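Local coordinates for uncharacterized protein (Ruminococcus gnavus, PDB 4QAN) that is of unknown function but has a cystatin-like fold, belongs as a divergent member to the NTF2-like superfamily and can bind magnesium, at residues Cys50-Thr55 and Gly207-Gln212; Thr12-Lys17 and Asp42-Leu47; Met94-Ile99 and Gln260-Lys265. All coordinates share one frame; numbering follows the deposited sequence. Where two conformers were deposited one is given.

Contact 1: Cys50-Thr55 and Gly207-Gln212; sequences CAIDET and GANYFQ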
ATOM      1  N   CYS A  50       9.513   2.375   9.733  1.00 35.87           N
ATOM      2  CA  CYS A  50       8.117   1.977   9.830  1.00 36.77           C
ATOM      3  C   CYS A  50       7.978   0.459   9.826  1.00 39.00           C
ATOM      4  O   CYS A  50       8.833  -0.248   9.303  1.00 39.34           O
ATOM      5  CB  CYS A  50       7.314   2.566   8.658  1.00 36.60           C
ATOM      6  SG  CYS A  50       7.376   4.376   8.519  1.00 39.68           S
ATOM      7  N   ALA A  51       6.874  -0.040  10.374  1.00 41.81           N
ATOM      8  CA  ALA A  51       6.642  -1.484  10.468  1.00 42.92           C
ATOM      9  C   ALA A  51       5.929  -2.021   9.214  1.00 43.52           C
ATOM     10  O   ALA A  51       4.847  -2.595   9.311  1.00 39.54           O
ATOM     11  CB  ALA A  51       5.829  -1.797  11.719  1.00 43.76           C
ATOM     12  N   ILE A  52       6.554  -1.859   8.048  1.00 41.90           N
ATOM     13  CA  ILE A  52       5.940  -2.258   6.792  1.00 38.50           C
ATOM     14  C   ILE A  52       5.820  -3.793   6.664  1.00 40.66           C
ATOM     15  O   ILE A  52       4.709  -4.308   6.480  1.00 44.82           O
ATOM     16  CB  ILE A  52       6.646  -1.635   5.561  1.00 35.11           C
ATOM     17  CG1 ILE A  52       6.504  -0.106   5.602  1.00 35.79           C
ATOM     18  CG2 ILE A  52       6.014  -2.149   4.276  1.00 30.76           C
ATOM     19  CD1 ILE A  52       7.426   0.657   4.671  1.00 33.64           C
ATOM     20  N   ASP A  53       6.942  -4.505   6.738  1.00 39.07           N
ATOM     21  CA  ASP A  53       6.926  -5.965   6.579  1.00 40.95           C
ATOM     22  C   ASP A  53       6.299  -6.671   7.788  1.00 39.82           C
ATOM     23  O   ASP A  53       5.617  -7.675   7.644  1.00 41.21           O
ATOM     24  CB  ASP A  53       8.334  -6.519   6.343  1.00 39.16           C
ATOM     25  CG  ASP A  53       8.938  -6.071   5.030  1.00 40.84           C
ATOM     26  OD1 ASP A  53       8.197  -5.824   4.059  1.00 34.58           O
ATOM     27  OD2 ASP A  53      10.180  -5.972   4.969  1.00 41.98           O
ATOM     28  N   GLU A  54       6.536  -6.140   8.976  1.00 41.17           N
ATOM     29  CA  GLU A  54       6.099  -6.796  10.199  1.00 45.40           C
ATOM     30  C   GLU A  54       4.573  -6.717  10.297  1.00 41.11           C
ATOM     31  O   GLU A  54       3.915  -7.733  10.477  1.00 40.14           O
ATOM     32  CB  GLU A  54       6.780  -6.190  11.436  1.00 46.18           C
ATOM     33  CG  GLU A  54       8.308  -6.196  11.402  1.00 47.94           C
ATOM     34  CD  GLU A  54       8.914  -4.971  10.723  1.00 46.70           C
ATOM     35  OE1 GLU A  54       8.183  -4.249  10.004  1.00 39.41           O
ATOM     36  OE2 GLU A  54      10.129  -4.726  10.925  1.00 46.29           O
ATOM     37  N   THR A  55       4.012  -5.526  10.132  1.00 43.68           N
ATOM     38  CA  THR A  55       2.555  -5.373  10.108  1.00 45.15           C
ATOM     39  C   THR A  55       1.953  -6.202   8.973  1.00 43.38           C
ATOM     40  O   THR A  55       0.994  -6.944   9.181  1.00 43.43           O
ATOM     41  CB  THR A  55       2.141  -3.900   9.952  1.00 51.42           C
ATOM     42  OG1 THR A  55       2.664  -3.134  11.044  1.00 62.08           O
ATOM     43  CG2 THR A  55       0.622  -3.748   9.909  1.00 52.89           C
ATOM     44  N   GLY A 207      17.213  -1.361   8.216  1.00 45.01           N
ATOM     45  CA  GLY A 207      17.052  -2.189   7.037  1.00 43.71           C
ATOM     46  C   GLY A 207      16.064  -1.683   6.013  1.00 43.85           C
ATOM     47  O   GLY A 207      15.067  -1.054   6.362  1.00 46.18           O
ATOM     48  N   ALA A 208      16.342  -1.978   4.742  1.00 41.96           N
ATOM     49  CA  ALA A 208      15.452  -1.632   3.652  1.00 38.98           C
ATOM     50  C   ALA A 208      14.195  -2.489   3.751  1.00 36.33           C
ATOM     51  O   ALA A 208      14.279  -3.673   4.021  1.00 38.54           O
ATOM     52  CB  ALA A 208      16.139  -1.848   2.316  1.00 38.07           C
ATOM     53  N   ASN A 209      13.033  -1.889   3.520  1.00 35.25           N
ATOM     54  CA  ASN A 209      11.770  -2.589   3.708  1.00 32.98           C
ATOM     55  C   ASN A 209      10.667  -2.120   2.793  1.00 32.78           C
ATOM     56  O   ASN A 209       9.496  -2.205   3.153  1.00 32.42           O
ATOM     57  CB  ASN A 209      11.319  -2.382   5.150  1.00 33.06           C
ATOM     58  CG  ASN A 209      11.096  -0.920   5.472  1.00 31.91           C
ATOM     59  OD1 ASN A 209      11.602  -0.037   4.772  1.00 30.55           O
ATOM     60  ND2 ASN A 209      10.325  -0.656   6.513  1.00 33.55           N
ATOM     61  N   TYR A 210      11.040  -1.588   1.633  1.00 35.26           N
ATOM     62  CA  TYR A 210      10.083  -1.177   0.607  1.00 30.65           C
ATOM     63  C   TYR A 210      10.673  -1.462  -0.768  1.00 29.71           C
ATOM     64  O   TYR A 210      11.864  -1.714  -0.886  1.00 32.60           O
ATOM     65  CB  TYR A 210       9.753   0.312   0.765  1.00 32.68           C
ATOM     66  CG  TYR A 210      10.905   1.275   0.517  1.00 31.82           C
ATOM     67  CD1 TYR A 210      11.822   1.573   1.511  1.00 34.25           C
ATOM     68  CD2 TYR A 210      11.063   1.891  -0.713  1.00 30.93           C
ATOM     69  CE1 TYR A 210      12.874   2.458   1.284  1.00 33.92           C
ATOM     70  CE2 TYR A 210      12.107   2.765  -0.955  1.00 32.03           C
ATOM     71  CZ  TYR A 210      13.012   3.037   0.049  1.00 34.10           C
ATOM     72  OH  TYR A 210      14.026   3.910  -0.195  1.00 31.41           O
ATOM     73  N   PHE A 211       9.853  -1.407  -1.813  1.00 30.07           N
ATOM     74  CA  PHE A 211      10.338  -1.618  -3.161  1.00 29.68           C
ATOM     75  C   PHE A 211       9.704  -0.618  -4.122  1.00 30.69           C
ATOM     76  O   PHE A 211       8.601  -0.111  -3.871  1.00 30.03           O
ATOM     77  CB  PHE A 211      10.027  -3.052  -3.611  1.00 29.95           C
ATOM     78  CG  PHE A 211       8.572  -3.298  -3.855  1.00 29.42           C
ATOM     79  CD1 PHE A 211       7.746  -3.713  -2.830  1.00 29.84           C
ATOM     80  CD2 PHE A 211       8.025  -3.090  -5.108  1.00 32.38           C
ATOM     81  CE1 PHE A 211       6.395  -3.924  -3.053  1.00 31.51           C
ATOM     82  CE2 PHE A 211       6.685  -3.311  -5.339  1.00 32.98           C
ATOM     83  CZ  PHE A 211       5.863  -3.718  -4.303  1.00 30.50           C
ATOM     84  N   GLN A 212      10.440  -0.335  -5.200  1.00 30.06           N
ATOM     85  CA  GLN A 212       9.958   0.485  -6.314  0.60 33.12           C
ATOM     86  C   GLN A 212      10.101  -0.398  -7.574  1.00 33.39           C
ATOM     87  O   GLN A 212      11.205  -0.779  -7.948  1.00 34.36           O
ATOM     88  CB  GLN A 212      10.768   1.809  -6.425  0.60 32.91           C
ATOM     89  CG  GLN A 212      10.074   2.935  -7.214  0.60 32.12           C
ATOM     90  CD  GLN A 212      10.779   4.299  -7.130  0.60 32.55           C
ATOM     91  OE1 GLN A 212      10.909   4.885  -6.055  0.60 31.21           O
ATOM     92  NE2 GLN A 212      11.219   4.816  -8.280  0.60 32.66           N
TER
HETATM   93  O   HOH W   1       7.840  -4.055   1.924  1.00 30.56           O
HETATM   94  O   HOH W   2       9.280  -3.152   7.764  1.00 42.62           O

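Contact 2: Thr12-Lys17 and Asp42-Leu47; sequences TESLQK and DLDMAL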
ATOM      1  N   THR A  12      16.924   1.582  -6.249  1.00 42.26           N
ATOM      2  CA  THR A  12      17.226   3.008  -6.361  1.00 41.00           C
ATOM      3  C   THR A  12      18.526   3.318  -5.625  1.00 43.48           C
ATOM      4  O   THR A  12      19.002   2.491  -4.849  1.00 47.90           O
ATOM      5  CB  THR A  12      16.103   3.863  -5.748  1.00 37.99           C
ATOM      6  OG1 THR A  12      16.043   3.636  -4.338  1.00 36.65           O
ATOM      7  CG2 THR A  12      14.759   3.534  -6.355  1.00 38.16           C
ATOM      8  N   GLU A  13      19.081   4.510  -5.852  1.00 46.26           N
ATOM      9  CA  GLU A  13      20.297   4.954  -5.157  1.00 51.25           C
ATOM     10  C   GLU A  13      20.154   4.842  -3.640  1.00 49.74           C
ATOM     11  O   GLU A  13      21.071   4.389  -2.962  1.00 50.85           O
ATOM     12  CB  GLU A  13      20.654   6.403  -5.532  1.00 58.28           C
ATOM     13  CG  GLU A  13      21.348   6.551  -6.879  1.00 68.54           C
ATOM     14  CD  GLU A  13      21.427   7.997  -7.363  1.00 81.33           C
ATOM     15  OE1 GLU A  13      21.324   8.935  -6.534  1.00 74.79           O
ATOM     16  OE2 GLU A  13      21.597   8.199  -8.590  1.00 89.13           O
ATOM     17  N   SER A  14      19.008   5.250  -3.103  1.00 46.32           N
ATOM     18  CA  SER A  14      18.794   5.144  -1.658  1.00 46.81           C
ATOM     19  C   SER A  14      18.688   3.680  -1.215  1.00 44.18           C
ATOM     20  O   SER A  14      19.231   3.297  -0.181  1.00 43.70           O
ATOM     21  CB  SER A  14      17.556   5.922  -1.230  1.00 43.64           C
ATOM     22  OG  SER A  14      17.728   7.293  -1.500  1.00 43.73           O
ATOM     23  N   LEU A  15      18.008   2.855  -2.002  1.00 43.60           N
ATOM     24  CA  LEU A  15      17.921   1.434  -1.666  1.00 42.41           C
ATOM     25  C   LEU A  15      19.254   0.714  -1.730  1.00 42.95           C
ATOM     26  O   LEU A  15      19.415  -0.286  -1.067  1.00 42.68           O
ATOM     27  CB  LEU A  15      16.910   0.716  -2.542  1.00 39.40           C
ATOM     28  CG  LEU A  15      15.489   0.973  -2.061  1.00 40.82           C
ATOM     29  CD1 LEU A  15      14.511   0.642  -3.176  1.00 34.12           C
ATOM     30  CD2 LEU A  15      15.192   0.202  -0.769  1.00 39.41           C
ATOM     31  N   GLN A  16      20.199   1.218  -2.520  1.00 47.72           N
ATOM     32  CA  GLN A  16      21.570   0.682  -2.529  1.00 51.16           C
ATOM     33  C   GLN A  16      22.383   1.067  -1.297  1.00 51.10           C
ATOM     34  O   GLN A  16      23.455   0.499  -1.084  1.00 54.21           O
ATOM     35  CB  GLN A  16      22.348   1.169  -3.757  1.00 53.15           C
ATOM     36  CG  GLN A  16      21.782   0.717  -5.084  1.00 54.65           C
ATOM     37  CD  GLN A  16      22.339   1.523  -6.242  1.00 58.04           C
ATOM     38  OE1 GLN A  16      23.534   1.807  -6.289  1.00 51.16           O
ATOM     39  NE2 GLN A  16      21.470   1.897  -7.190  1.00 55.53           N
ATOM     40  N   LYS A  17      21.916   2.047  -0.519  1.00 50.70           N
ATOM     41  CA  LYS A  17      22.674   2.515   0.659  1.00 54.43           C
ATOM     42  C   LYS A  17      22.667   1.485   1.773  1.00 53.43           C
ATOM     43  O   LYS A  17      21.662   0.822   1.993  1.00 49.38           O
ATOM     44  CB  LYS A  17      22.108   3.829   1.212  1.00 58.74           C
ATOM     45  CG  LYS A  17      22.390   5.059   0.373  1.00 60.19           C
ATOM     46  CD  LYS A  17      21.660   6.267   0.930  1.00 62.27           C
ATOM     47  CE  LYS A  17      22.094   7.544   0.231  1.00 68.26           C
ATOM     48  NZ  LYS A  17      21.173   8.672   0.537  1.00 74.02           N
ATOM     49  N   ASP A  42      14.235  13.044   5.057  1.00 52.12           N
ATOM     50  CA  ASP A  42      14.786  11.868   4.376  1.00 49.12           C
ATOM     51  C   ASP A  42      13.760  10.746   4.366  1.00 45.06           C
ATOM     52  O   ASP A  42      13.607  10.011   5.337  1.00 40.85           O
ATOM     53  CB  ASP A  42      16.092  11.413   5.046  1.00 52.37           C
ATOM     54  CG  ASP A  42      16.784  10.274   4.295  1.00 50.94           C
ATOM     55  OD1 ASP A  42      16.123   9.593   3.493  1.00 50.34           O
ATOM     56  OD2 ASP A  42      17.989  10.043   4.530  1.00 51.36           O
ATOM     57  N   LEU A  43      13.068  10.627   3.241  1.00 44.11           N
ATOM     58  CA  LEU A  43      11.970   9.696   3.100  1.00 44.40           C
ATOM     59  C   LEU A  43      12.462   8.261   3.227  1.00 43.60           C
ATOM     60  O   LEU A  43      11.845   7.430   3.905  1.00 41.98           O
ATOM     61  CB  LEU A  43      11.297   9.881   1.742  1.00 47.64           C
ATOM     62  CG  LEU A  43      10.150   8.924   1.422  1.00 46.68           C
ATOM     63  CD1 LEU A  43       9.016   9.177   2.392  1.00 47.48           C
ATOM     64  CD2 LEU A  43       9.687   9.080  -0.019  1.00 48.27           C
ATOM     65  N   ASP A  44      13.569   7.974   2.559  1.00 41.41           N
ATOM     66  CA  ASP A  44      14.121   6.635   2.561  1.00 38.83           C
ATOM     67  C   ASP A  44      14.352   6.181   4.000  1.00 39.03           C
ATOM     68  O   ASP A  44      13.877   5.107   4.409  1.00 36.34           O
ATOM     69  CB  ASP A  44      15.429   6.599   1.766  1.00 40.06           C
ATOM     70  CG  ASP A  44      16.117   5.264   1.857  1.00 39.57           C
ATOM     71  OD1 ASP A  44      15.646   4.319   1.191  1.00 35.14           O
ATOM     72  OD2 ASP A  44      17.117   5.154   2.613  1.00 39.82           O
HETATM   73  N   MSE A  45      15.065   7.024   4.758  1.00 38.10           N
HETATM   74  CA  MSE A  45      15.347   6.762   6.166  1.00 39.07           C
HETATM   75  C   MSE A  45      14.081   6.489   6.949  1.00 38.54           C
HETATM   76  O   MSE A  45      14.011   5.504   7.685  1.00 38.43           O
HETATM   77  CB  MSE A  45      16.139   7.946   6.729  1.00 40.00           C
HETATM   78  CG  MSE A  45      16.640   7.662   8.127  1.00 40.91           C
HETATM   79 SE   MSE A  45      17.456   9.295   8.852  0.75 42.72          SE
HETATM   80  CE  MSE A  45      17.731   8.567  10.661  1.00 47.69           C
ATOM     81  N   ALA A  46      13.076   7.344   6.764  1.00 38.46           N
ATOM     82  CA  ALA A  46      11.779   7.252   7.452  1.00 40.25           C
ATOM     83  C   ALA A  46      11.075   5.928   7.221  1.00 41.48           C
ATOM     84  O   ALA A  46      10.608   5.306   8.171  1.00 43.51           O
ATOM     85  CB  ALA A  46      10.856   8.391   7.003  1.00 38.20           C
ATOM     86  N   LEU A  47      10.982   5.521   5.957  1.00 39.23           N
ATOM     87  CA  LEU A  47      10.340   4.262   5.588  1.00 37.36           C
ATOM     88  C   LEU A  47      10.909   3.054   6.321  1.00 36.98           C
ATOM     89  O   LEU A  47      10.162   2.199   6.792  1.00 34.16           O
ATOM     90  CB  LEU A  47      10.446   4.038   4.082  1.00 37.73           C
ATOM     91  CG  LEU A  47       9.487   4.937   3.277  1.00 37.11           C
ATOM     92  CD1 LEU A  47       9.744   4.825   1.789  1.00 35.20           C
ATOM     93  CD2 LEU A  47       8.051   4.587   3.593  1.00 38.72           C
TER

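Contact 3: Met94-Ile99 and Gln260-Lys265; sequences MTKAYI and QGEYAK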
HETATM    1  N   MSE A  94       0.811   0.065   2.017  1.00 27.41           N
HETATM    2  CA  MSE A  94       1.283   0.527   3.313  1.00 29.73           C
HETATM    3  C   MSE A  94       2.320   1.595   3.129  1.00 27.19           C
HETATM    4  O   MSE A  94       2.261   2.630   3.783  1.00 27.67           O
HETATM    5  CB  MSE A  94       1.850  -0.636   4.112  1.00 30.84           C
HETATM    6  CG  MSE A  94       0.714  -1.513   4.640  1.00 34.48           C
HETATM    7 SE   MSE A  94       1.484  -2.778   5.929  0.75 31.41          SE
HETATM    8  CE  MSE A  94       1.473  -1.482   7.406  1.00 47.51           C
ATOM      9  N   THR A  95       3.247   1.360   2.206  1.00 26.64           N
ATOM     10  CA  THR A  95       4.292   2.320   1.862  1.00 27.54           C
ATOM     11  C   THR A  95       3.688   3.678   1.453  1.00 26.14           C
ATOM     12  O   THR A  95       4.095   4.715   1.959  1.00 25.93           O
ATOM     13  CB  THR A  95       5.225   1.740   0.769  1.00 27.54           C
ATOM     14  OG1 THR A  95       5.760   0.498   1.221  1.00 28.57           O
ATOM     15  CG2 THR A  95       6.393   2.661   0.473  1.00 27.37           C
ATOM     16  N   LYS A  96       2.668   3.672   0.600  1.00 26.01           N
ATOM     17  CA  LYS A  96       1.962   4.919   0.272  1.00 26.36           C
ATOM     18  C   LYS A  96       1.379   5.603   1.515  1.00 29.85           C
ATOM     19  O   LYS A  96       1.531   6.811   1.690  1.00 29.51           O
ATOM     20  CB  LYS A  96       0.863   4.654  -0.740  1.00 29.79           C
ATOM     21  CG  LYS A  96      -0.053   5.844  -1.046  1.00 29.09           C
ATOM     22  CD  LYS A  96      -1.239   5.320  -1.815  1.00 33.37           C
ATOM     23  CE  LYS A  96      -1.969   6.414  -2.561  1.00 36.12           C
ATOM     24  NZ  LYS A  96      -2.775   7.264  -1.652  1.00 36.16           N
ATOM     25  N   ALA A  97       0.740   4.825   2.389  1.00 30.84           N
ATOM     26  CA  ALA A  97       0.109   5.380   3.582  1.00 32.06           C
ATOM     27  C   ALA A  97       1.152   6.039   4.475  1.00 34.33           C
ATOM     28  O   ALA A  97       0.907   7.131   4.982  1.00 33.74           O
ATOM     29  CB  ALA A  97      -0.664   4.308   4.350  1.00 29.96           C
ATOM     30  N   TYR A  98       2.317   5.402   4.624  1.00 33.43           N
ATOM     31  CA  TYR A  98       3.419   5.990   5.405  1.00 36.90           C
ATOM     32  C   TYR A  98       4.013   7.270   4.781  1.00 37.28           C
ATOM     33  O   TYR A  98       4.363   8.206   5.497  1.00 35.27           O
ATOM     34  CB  TYR A  98       4.534   4.972   5.660  1.00 37.58           C
ATOM     35  CG  TYR A  98       4.217   3.979   6.758  1.00 39.03           C
ATOM     36  CD1 TYR A  98       3.930   4.411   8.036  1.00 39.33           C
ATOM     37  CD2 TYR A  98       4.209   2.606   6.512  1.00 40.42           C
ATOM     38  CE1 TYR A  98       3.643   3.518   9.049  1.00 41.08           C
ATOM     39  CE2 TYR A  98       3.924   1.692   7.520  1.00 38.40           C
ATOM     40  CZ  TYR A  98       3.634   2.155   8.793  1.00 40.45           C
ATOM     41  OH  TYR A  98       3.342   1.277   9.818  1.00 37.46           O
ATOM     42  N   ILE A  99       4.106   7.308   3.454  1.00 36.96           N
ATOM     43  CA  ILE A  99       4.580   8.495   2.760  1.00 35.81           C
ATOM     44  C   ILE A  99       3.653   9.655   3.079  1.00 33.42           C
ATOM     45  O   ILE A  99       4.103  10.757   3.346  1.00 30.76           O
ATOM     46  CB  ILE A  99       4.713   8.276   1.230  1.00 34.11           C
ATOM     47  CG1 ILE A  99       5.871   7.301   0.960  1.00 35.57           C
ATOM     48  CG2 ILE A  99       5.001   9.594   0.519  1.00 35.20           C
ATOM     49  CD1 ILE A  99       5.926   6.698  -0.431  1.00 33.76           C
ATOM     50  N   GLN A 260       2.425   3.799  -7.190  1.00 29.01           N
ATOM     51  CA  GLN A 260       2.534   2.342  -7.078  1.00 31.83           C
ATOM     52  C   GLN A 260       1.528   1.817  -6.055  1.00 30.11           C
ATOM     53  O   GLN A 260       0.847   0.813  -6.292  1.00 29.32           O
ATOM     54  CB  GLN A 260       3.971   1.945  -6.695  1.00 28.87           C
ATOM     55  CG  GLN A 260       4.191   0.469  -6.400  1.00 27.52           C
ATOM     56  CD  GLN A 260       5.649   0.134  -6.104  1.00 28.64           C
ATOM     57  OE1 GLN A 260       6.427  -0.140  -7.008  1.00 30.96           O
ATOM     58  NE2 GLN A 260       6.016   0.138  -4.835  1.00 27.43           N
ATOM     59  N   GLY A 261       1.450   2.512  -4.921  1.00 30.44           N
ATOM     60  CA  GLY A 261       0.405   2.308  -3.921  1.00 28.61           C
ATOM     61  C   GLY A 261      -1.000   2.376  -4.482  1.00 26.53           C
ATOM     62  O   GLY A 261      -1.816   1.527  -4.169  1.00 26.48           O
ATOM     63  N   GLU A 262      -1.281   3.378  -5.306  1.00 28.17           N
ATOM     64  CA  GLU A 262      -2.602   3.519  -5.954  1.00 34.91           C
ATOM     65  C   GLU A 262      -2.897   2.371  -6.921  1.00 31.90           C
ATOM     66  O   GLU A 262      -4.017   1.859  -6.978  1.00 32.29           O
ATOM     67  CB  GLU A 262      -2.698   4.824  -6.769  1.00 38.89           C
ATOM     68  CG  GLU A 262      -2.735   6.106  -5.975  1.00 53.79           C
ATOM     69  CD  GLU A 262      -4.088   6.370  -5.332  1.00 76.57           C
ATOM     70  OE1 GLU A 262      -4.962   5.468  -5.345  1.00 78.15           O
ATOM     71  OE2 GLU A 262      -4.276   7.491  -4.805  1.00 98.31           O
ATOM     72  N   TYR A 263      -1.910   1.990  -7.722  1.00 32.21           N
ATOM     73  CA  TYR A 263      -2.181   0.944  -8.705  1.00 34.16           C
ATOM     74  C   TYR A 263      -2.417  -0.384  -7.979  1.00 31.33           C
ATOM     75  O   TYR A 263      -3.295  -1.149  -8.362  1.00 31.79           O
ATOM     76  CB  TYR A 263      -1.080   0.831  -9.760  1.00 30.95           C
ATOM     77  CG  TYR A 263      -1.458  -0.105 -10.892  1.00 34.58           C
ATOM     78  CD1 TYR A 263      -2.361   0.293 -11.879  1.00 38.25           C
ATOM     79  CD2 TYR A 263      -0.927  -1.397 -10.968  1.00 37.31           C
ATOM     80  CE1 TYR A 263      -2.723  -0.560 -12.908  1.00 40.36           C
ATOM     81  CE2 TYR A 263      -1.273  -2.258 -11.998  1.00 42.49           C
ATOM     82  CZ  TYR A 263      -2.176  -1.835 -12.966  1.00 46.94           C
ATOM     83  OH  TYR A 263      -2.523  -2.668 -14.006  1.00 44.19           O
ATOM     84  N   ALA A 264      -1.648  -0.623  -6.917  1.00 25.01           N
ATOM     85  CA  ALA A 264      -1.851  -1.777  -6.069  1.00 28.26           C
ATOM     86  C   ALA A 264      -3.294  -1.842  -5.549  1.00 25.90           C
ATOM     87  O   ALA A 264      -3.907  -2.920  -5.497  1.00 23.47           O
ATOM     88  CB  ALA A 264      -0.877  -1.764  -4.908  1.00 26.47           C
ATOM     89  N   LYS A 265      -3.799  -0.692  -5.132  1.00 24.23           N
ATOM     90  CA  LYS A 265      -5.166  -0.591  -4.695  1.00 26.67           C
ATOM     91  C   LYS A 265      -6.153  -0.956  -5.791  1.00 26.77           C
ATOM     92  O   LYS A 265      -7.131  -1.656  -5.501  1.00 26.55           O
ATOM     93  CB  LYS A 265      -5.472   0.810  -4.184  1.00 28.18           C
ATOM     94  CG  LYS A 265      -6.791   0.843  -3.448  1.00 28.91           C
ATOM     95  CD  LYS A 265      -7.095   2.187  -2.841  1.00 34.82           C
ATOM     96  CE  LYS A 265      -8.423   2.089  -2.109  1.00 35.75           C
ATOM     97  NZ  LYS A 265      -8.826   3.401  -1.582  1.00 41.70           N
TER
HETATM   98  O   HOH W   3      -4.828   4.979  -2.528  1.00 42.43           O

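Contact 1: Cys50-Thr55 and Gly207-Gln212
Two water molecules carry much of the polar traffic between Asp53 and Asn209, whose side chains have no clear direct hydrogen bond between them. Water 1 donates to Asp53 OD1 and to Asn209 O, each at 2.8 Å. Water 2 accepts from Asp53 N at 2.9 Å and from Asn209 ND2 at 3.0 Å, and donates to Glu54 OE1, so three groups grip it. Asn209 CG sits between its own backbone N and carbonyl carbon (chi1 61°), which sends the amide toward the start of the helix; its ND2 also donates to Leu47 O in the preceding helix. Asp53 brings OD2 to within 3.8 Å of Asn209 CB, its carboxylate almost perpendicular to the amide (83° between the planes). Ile52 crosses the asparagine at about a right angle: its CD1 lies 3.7 Å from Asn209 ND2, and its CG2 touches the Asn209 carbonyl oxygen. The N-cap residue of the helix is Ala51, which has no polar side chain to offer the first turn, and water 2 satisfies the Asp53 amide instead. This is water-mediated packing of a loop against a helix N-terminus: the loop after strand 187-188 meets the first turn of helix 52-58, which follows the inverse gamma turn centred on Ala51.

Contact 2: Thr12-Lys17 and Asp42-Leu47
Asp44 presents one face of its carboxylate to Ser14, whose CB stands almost directly above the central carbon, 3.5 Å from Asp44 CG. The methylene covers the flat group squarely, with Asp44 OD1 also 3.5 Å and OD2 3.9 Å from Ser14 CB. Asp44 OD2 also forms a salt bridge with Arg48 NE, one turn further along the same helix. Asp44 CG lies anti to the backbone N (chi1 174°), a setting that carries the carboxylate outward from the helix to meet the loop. The Ser14 hydroxyl is engaged by another partner: OG is hydrogen-bonded to Asp251 OD1. A leucine in place of Asp44 removes the carboxylate, which would probably leave Arg48 without its charged mate and disturb the flat seat under Ser14 CB.

Both segments are shaped by familiar local motifs. In 12-17 an ST motif, with Leu15 N donating to Thr12 OG1 at 3.2 Å, runs into a type I beta turn from Ser14 to Lys17; in this bend the Ser14 CB points toward the helix. In 42-47 the N-cap is Asp42: its OD1 accepts from the amide of Met45, a selenomethionine in the crystal, in a nearly straight bond (N-H...O 179°). The amide comes from well above the Asp42 carboxylate plane, 67° out of it. Lys17 extends alongside Asp42 and Asp44 without pairing with either; its NZ is 5.3 Å from Asp42 OD2, a separation at which the opposite charges may still attract weakly. Other faces of the helix pack on its neighbours: Ala46 on Met34 and Ala37 of helix 27-39, Leu43 on Phe102 of helix 87-108.

Contact 3: Met94-Ile99 and Gln260-Lys265
Lys96 lays its aliphatic chain over Gly261 and the start of Glu262. Its CB faces Gly261 CA at 4.0 Å, its CD lies over the peptide link between the two residues, and its CE touches Glu262 OE2 at 3.4 Å. With CG anti to the backbone N (chi1 173°) the chain runs extended across the neighbouring helix, then bends at its last torsion (chi4 -75°) and brings NZ to a rather long salt bridge of 3.5 Å with Glu262 OE2. Glu262 meets it halfway, the two side chains crossing obliquely. Water 3 adds weak bonds to Lys96 NZ and to Glu262 OE1. The ammonium group also forms a salt bridge with Glu100 of its own helix, so two carboxylates share one positive charge at this partly exposed margin. Beneath, the backbones come close: Lys96 CA and Gly261 CA are 5.2 Å apart. A side chain at Gly261 would point at the lysine, its CB only 2.5 Å from Lys96 CB. Alongside, Ala264 packs on Ala92. This is glycine-mediated close helix packing, joining the long helices 87-108 and 254-275, with an ion pair at its margin.

Overall arrangement
From the N terminus, contact 2 closes first, bringing the loop at 12-17 back to helix 43-48 across a short excursion that holds helix 27-39. Contacts 1 and 3 open only afterwards, so contact 2 stands in series with both. Contacts 1 and 3 cross: 50-55 and then 94-99 wait while the chain builds the antiparallel sheet formed by strands from 116 to 188, before 207-212 and 260-265 return in the same order. The three sites adjoin one another. Tyr210 packs on Leu15, Phe211 O accepts from Gln260 NE2, Cys50 packs on Tyr98, and Leu43 touches Ile99. Together they tie the N-terminal helices and the inter-sheet loop to helix 254-275, which precedes the second, mixed sheet.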